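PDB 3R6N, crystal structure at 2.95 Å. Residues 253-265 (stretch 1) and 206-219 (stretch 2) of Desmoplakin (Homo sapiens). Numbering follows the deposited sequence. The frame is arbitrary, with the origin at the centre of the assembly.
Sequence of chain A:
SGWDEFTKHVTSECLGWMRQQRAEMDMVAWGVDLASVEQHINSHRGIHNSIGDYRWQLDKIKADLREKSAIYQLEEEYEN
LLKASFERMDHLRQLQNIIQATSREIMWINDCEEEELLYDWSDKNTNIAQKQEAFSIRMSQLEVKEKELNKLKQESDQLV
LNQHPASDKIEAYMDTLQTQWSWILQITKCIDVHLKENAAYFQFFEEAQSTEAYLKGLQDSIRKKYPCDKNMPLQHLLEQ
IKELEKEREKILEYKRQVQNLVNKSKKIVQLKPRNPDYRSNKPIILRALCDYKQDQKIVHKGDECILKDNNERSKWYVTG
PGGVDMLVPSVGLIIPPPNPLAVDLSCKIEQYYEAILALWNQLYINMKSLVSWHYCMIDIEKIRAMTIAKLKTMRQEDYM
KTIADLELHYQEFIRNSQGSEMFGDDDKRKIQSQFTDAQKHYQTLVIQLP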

# COMPACT_ATOMS: atom_id res chain seq x y z
N GLU A 253 27.35 10.32 8.12
CA GLU A 253 25.92 10.48 8.35
C GLU A 253 25.16 10.13 7.08
O GLU A 253 23.99 9.78 7.12
CB GLU A 253 25.60 11.91 8.79
CG GLU A 253 26.07 12.25 10.20
CD GLU A 253 25.92 13.72 10.54
OE1 GLU A 253 25.56 14.51 9.63
OE2 GLU A 253 26.16 14.09 11.71
N TYR A 254 25.85 10.24 5.94
CA TYR A 254 25.27 9.83 4.67
C TYR A 254 25.18 8.31 4.60
O TYR A 254 24.16 7.76 4.19
CB TYR A 254 26.11 10.34 3.50
CG TYR A 254 26.10 11.84 3.33
CD1 TYR A 254 24.97 12.58 3.63
CD2 TYR A 254 27.23 12.51 2.87
CE1 TYR A 254 24.96 13.96 3.47
CE2 TYR A 254 27.23 13.88 2.71
CZ TYR A 254 26.09 14.60 3.01
OH TYR A 254 26.10 15.96 2.85
N LYS A 255 26.26 7.65 4.99
CA LYS A 255 26.31 6.19 4.98
C LYS A 255 25.08 5.59 5.66
O LYS A 255 24.57 4.55 5.24
CB LYS A 255 27.59 5.71 5.68
CG LYS A 255 27.83 4.22 5.61
CD LYS A 255 29.05 3.84 6.44
CE LYS A 255 29.30 2.35 6.42
NZ LYS A 255 30.33 1.96 7.42
N ARG A 256 24.60 6.27 6.70
CA ARG A 256 23.41 5.83 7.42
C ARG A 256 22.14 6.19 6.66
O ARG A 256 21.19 5.42 6.62
CB ARG A 256 23.38 6.44 8.82
CG ARG A 256 24.62 6.14 9.63
CD ARG A 256 25.01 4.67 9.50
NE ARG A 256 26.16 4.33 10.34
CZ ARG A 256 26.62 3.09 10.48
NH1 ARG A 256 26.04 2.08 9.85
NH2 ARG A 256 27.67 2.86 11.27
N GLN A 257 22.13 7.38 6.06
CA GLN A 257 21.03 7.80 5.21
C GLN A 257 20.96 6.91 3.97
O GLN A 257 19.88 6.51 3.52
CB GLN A 257 21.21 9.26 4.78
CG GLN A 257 20.17 9.75 3.78
CD GLN A 257 20.55 11.08 3.14
OE1 GLN A 257 21.61 11.65 3.44
NE2 GLN A 257 19.70 11.58 2.25
N VAL A 258 22.14 6.59 3.43
CA VAL A 258 22.26 5.78 2.23
C VAL A 258 21.86 4.34 2.49
O VAL A 258 21.17 3.73 1.68
CB VAL A 258 23.70 5.80 1.69
CG1 VAL A 258 23.89 4.71 0.64
CG2 VAL A 258 24.04 7.17 1.13
N GLN A 259 22.31 3.80 3.61
CA GLN A 259 21.98 2.43 3.97
C GLN A 259 20.48 2.26 4.16
O GLN A 259 19.94 1.19 3.92
CB GLN A 259 22.76 1.99 5.22
CG GLN A 259 22.78 0.48 5.43
CD GLN A 259 23.15 -0.29 4.18
OE1 GLN A 259 22.66 -1.40 3.95
NE2 GLN A 259 24.03 0.28 3.36
N ASN A 260 19.80 3.33 4.59
CA ASN A 260 18.34 3.30 4.70
C ASN A 260 17.67 3.11 3.34
O ASN A 260 16.73 2.32 3.20
CB ASN A 260 17.81 4.56 5.39
CG ASN A 260 18.14 4.59 6.87
OD1 ASN A 260 17.76 5.52 7.59
ND2 ASN A 260 18.85 3.57 7.35
N LEU A 261 18.16 3.84 2.34
CA LEU A 261 17.65 3.72 0.98
C LEU A 261 17.89 2.33 0.42
O LEU A 261 17.02 1.77 -0.25
CB LEU A 261 18.28 4.78 0.07
CG LEU A 261 17.43 6.01 -0.23
CD1 LEU A 261 16.91 6.64 1.05
CD2 LEU A 261 18.23 7.02 -1.04
N VAL A 262 19.06 1.77 0.68
CA VAL A 262 19.36 0.41 0.24
C VAL A 262 18.27 -0.54 0.73
O VAL A 262 17.79 -1.38 -0.03
CB VAL A 262 20.73 -0.07 0.76
CG1 VAL A 262 20.97 -1.52 0.36
CG2 VAL A 262 21.84 0.82 0.22
N ASN A 263 17.89 -0.39 1.99
CA ASN A 263 16.88 -1.25 2.59
C ASN A 263 15.48 -1.04 2.02
O ASN A 263 14.83 -1.99 1.59
CB ASN A 263 16.88 -1.10 4.11
CG ASN A 263 18.19 -1.54 4.74
OD1 ASN A 263 18.61 -1.00 5.77
ND2 ASN A 263 18.85 -2.51 4.12
N LYS A 264 15.03 0.21 1.99
CA LYS A 264 13.72 0.53 1.45
C LYS A 264 13.53 -0.01 0.03
O LYS A 264 12.50 -0.60 -0.28
CB LYS A 264 13.47 2.04 1.46
CG LYS A 264 13.11 2.60 2.82
CD LYS A 264 12.93 4.12 2.76
CE LYS A 264 12.77 4.71 4.16
NZ LYS A 264 12.86 6.20 4.15
N SER A 265 14.54 0.18 -0.81
CA SER A 265 14.46 -0.27 -2.20
C SER A 265 14.01 -1.73 -2.30
O SER A 265 13.24 -2.09 -3.19
CB SER A 265 15.80 -0.08 -2.92
OG SER A 265 16.80 -0.90 -2.36
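Stretch 2 206-219: EEAQSTEAYLKGLQ

Two tyrosines meet edge to face at the wider end of the contact: the edge of the Y254 ring points at the face of the Y214 ring, with the centroids 5.2 Å apart and the planes inclined at 64°. Their hydroxyl oxygens, Y254 OH and Y214 OH, lie only 2.5 Å from each other, a spacing so short at this resolution that the fine detail deserves caution.

Stretch 2 is helical from E206 onward and belongs to a longer helix that begins earlier in the chain and continues beyond it; stretch 1 is likewise a piece of a helix that begins before E253. The two run in broadly opposite directions, their axes crossing at -140° and approaching to 11.0 Å. Each helix is held by its own i to i+4 backbone bonds, such as E212 N to A208 O (2.7 Å) and V262 N to V258 O (3.0 Å). Side chains make most of the contact, which buries 473 Å² in all. The antiparallel sense shows in the register: Y254 lies nearest L215, V258 nearest T211, and L261 nearest A208, with CA-CA distances of 8.9, 8.1 and 7.1 Å. Of these three pairs the CA atoms are nearest at L261 and A208; the alanine has only a CB, and L261 CD2 lies 3.7 Å from A208 CA and 3.9 Å from A208 CB.

At the tyrosine end, Y254 offers a broad apolar surface as well as a hydroxyl. L215 CD2 lies over one face of its ring, 4.2 Å from Y254 CD2, while L218 CD2 approaches Y254 CE2 to 3.5 Å. The CB of L215 points sideways, but its branched end reaches nearer, and L215 CD1 also packs against V258 CG2 at 3.9 Å. V258 points its CA-to-CB bond sideways, and its branched apolar side chain meets the leucine methyl there.

T211 faces stretch 1 without exposing an unsatisfied hydroxyl: its OG1 donates to E207 O of its own helix at 3.0 Å. The amide Q257 NE2 comes within 2.9 Å of T211 OG1, but the angle is poor and no hydrogen bond forms.

Charge closes the other end. K264, extended beyond its m chi1, brings NZ to 3.4 Å from E207 OE1 in a salt bridge. The E207 side chain is also extended, with chi1 and chi2 both t, and its OE2 lies 3.2 Å from L261 CD1, so the carboxylate borders the leucine as well as the lysine.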

# COMPACT_ATOMS: atom_id res chain seq x y z
N GLU A 206 11.38 10.13 -4.43
CA GLU A 206 11.54 11.55 -4.12
C GLU A 206 12.81 11.76 -3.31
O GLU A 206 13.56 12.70 -3.55
CB GLU A 206 10.32 12.06 -3.34
CG GLU A 206 10.31 13.56 -3.10
CD GLU A 206 9.18 14.00 -2.19
OE1 GLU A 206 8.87 13.27 -1.23
OE2 GLU A 206 8.61 15.08 -2.43
N GLU A 207 13.05 10.87 -2.35
CA GLU A 207 14.21 10.96 -1.47
C GLU A 207 15.49 10.49 -2.17
O GLU A 207 16.56 11.04 -1.96
CB GLU A 207 13.97 10.14 -0.20
CG GLU A 207 15.12 10.14 0.79
CD GLU A 207 14.82 9.32 2.04
OE1 GLU A 207 13.64 8.95 2.24
OE2 GLU A 207 15.76 9.04 2.81
N ALA A 208 15.36 9.46 -3.00
CA ALA A 208 16.51 8.89 -3.69
C ALA A 208 17.06 9.83 -4.76
O ALA A 208 18.25 10.12 -4.78
CB ALA A 208 16.15 7.54 -4.29
N GLN A 209 16.19 10.28 -5.66
CA GLN A 209 16.59 11.21 -6.72
C GLN A 209 17.19 12.48 -6.13
O GLN A 209 17.95 13.18 -6.79
CB GLN A 209 15.39 11.55 -7.61
CG GLN A 209 14.81 10.36 -8.36
CD GLN A 209 13.45 10.64 -8.96
OE1 GLN A 209 12.89 11.73 -8.77
NE2 GLN A 209 12.90 9.67 -9.67
N SER A 210 16.83 12.77 -4.88
CA SER A 210 17.32 13.95 -4.18
C SER A 210 18.65 13.67 -3.48
O SER A 210 19.45 14.58 -3.26
CB SER A 210 16.28 14.43 -3.17
OG SER A 210 16.74 15.59 -2.49
N THR A 211 18.88 12.41 -3.13
CA THR A 211 20.15 11.99 -2.54
C THR A 211 21.18 11.76 -3.64
O THR A 211 22.35 12.11 -3.50
CB THR A 211 19.99 10.71 -1.69
OG1 THR A 211 19.21 11.00 -0.52
CG2 THR A 211 21.34 10.17 -1.26
N GLU A 212 20.73 11.18 -4.75
CA GLU A 212 21.59 10.95 -5.90
C GLU A 212 22.11 12.28 -6.44
O GLU A 212 23.26 12.38 -6.86
CB GLU A 212 20.81 10.21 -7.00
CG GLU A 212 21.64 9.85 -8.22
CD GLU A 212 20.79 9.65 -9.46
OE1 GLU A 212 19.83 10.43 -9.65
OE2 GLU A 212 21.08 8.72 -10.24
N ALA A 213 21.25 13.29 -6.44
CA ALA A 213 21.63 14.61 -6.93
C ALA A 213 22.64 15.25 -5.98
O ALA A 213 23.44 16.10 -6.39
CB ALA A 213 20.40 15.49 -7.07
N TYR A 214 22.59 14.84 -4.72
CA TYR A 214 23.48 15.39 -3.70
C TYR A 214 24.88 14.79 -3.79
O TYR A 214 25.86 15.51 -3.92
CB TYR A 214 22.88 15.13 -2.31
CG TYR A 214 23.52 15.93 -1.19
CD1 TYR A 214 24.88 16.19 -1.19
CD2 TYR A 214 22.76 16.42 -0.14
CE1 TYR A 214 25.47 16.92 -0.17
CE2 TYR A 214 23.33 17.14 0.88
CZ TYR A 214 24.69 17.40 0.86
OH TYR A 214 25.26 18.12 1.88
N LEU A 215 24.96 13.47 -3.73
CA LEU A 215 26.24 12.78 -3.70
C LEU A 215 26.98 12.89 -5.03
O LEU A 215 28.18 12.63 -5.10
CB LEU A 215 26.03 11.30 -3.33
CG LEU A 215 25.14 11.05 -2.12
CD1 LEU A 215 25.08 9.57 -1.80
CD2 LEU A 215 25.63 11.84 -0.92
N LYS A 216 26.27 13.27 -6.08
CA LYS A 216 26.91 13.47 -7.37
C LYS A 216 27.45 14.89 -7.44
O LYS A 216 28.54 15.12 -7.97
CB LYS A 216 25.93 13.19 -8.51
CG LYS A 216 26.58 13.08 -9.88
CD LYS A 216 25.60 12.58 -10.93
CE LYS A 216 26.28 12.40 -12.27
NZ LYS A 216 25.31 12.01 -13.34
N GLY A 217 26.69 15.83 -6.90
CA GLY A 217 27.09 17.22 -6.88
C GLY A 217 28.01 17.53 -5.71
O GLY A 217 28.45 18.67 -5.54
N LEU A 218 28.31 16.51 -4.92
CA LEU A 218 29.22 16.66 -3.79
C LEU A 218 30.61 16.18 -4.21
O LEU A 218 31.62 16.66 -3.70
CB LEU A 218 28.72 15.86 -2.59
CG LEU A 218 29.34 16.20 -1.23
CD1 LEU A 218 29.12 17.67 -0.91
CD2 LEU A 218 28.74 15.32 -0.14
N GLN A 219 30.63 15.24 -5.15
CA GLN A 219 31.88 14.73 -5.69
C GLN A 219 32.66 15.84 -6.38
O GLN A 219 33.89 15.79 -6.48
CB GLN A 219 31.61 13.59 -6.67
CG GLN A 219 32.84 13.06 -7.38
CD GLN A 219 32.55 11.82 -8.20
OE1 GLN A 219 33.22 11.54 -9.20
NE2 GLN A 219 31.55 11.05 -7.78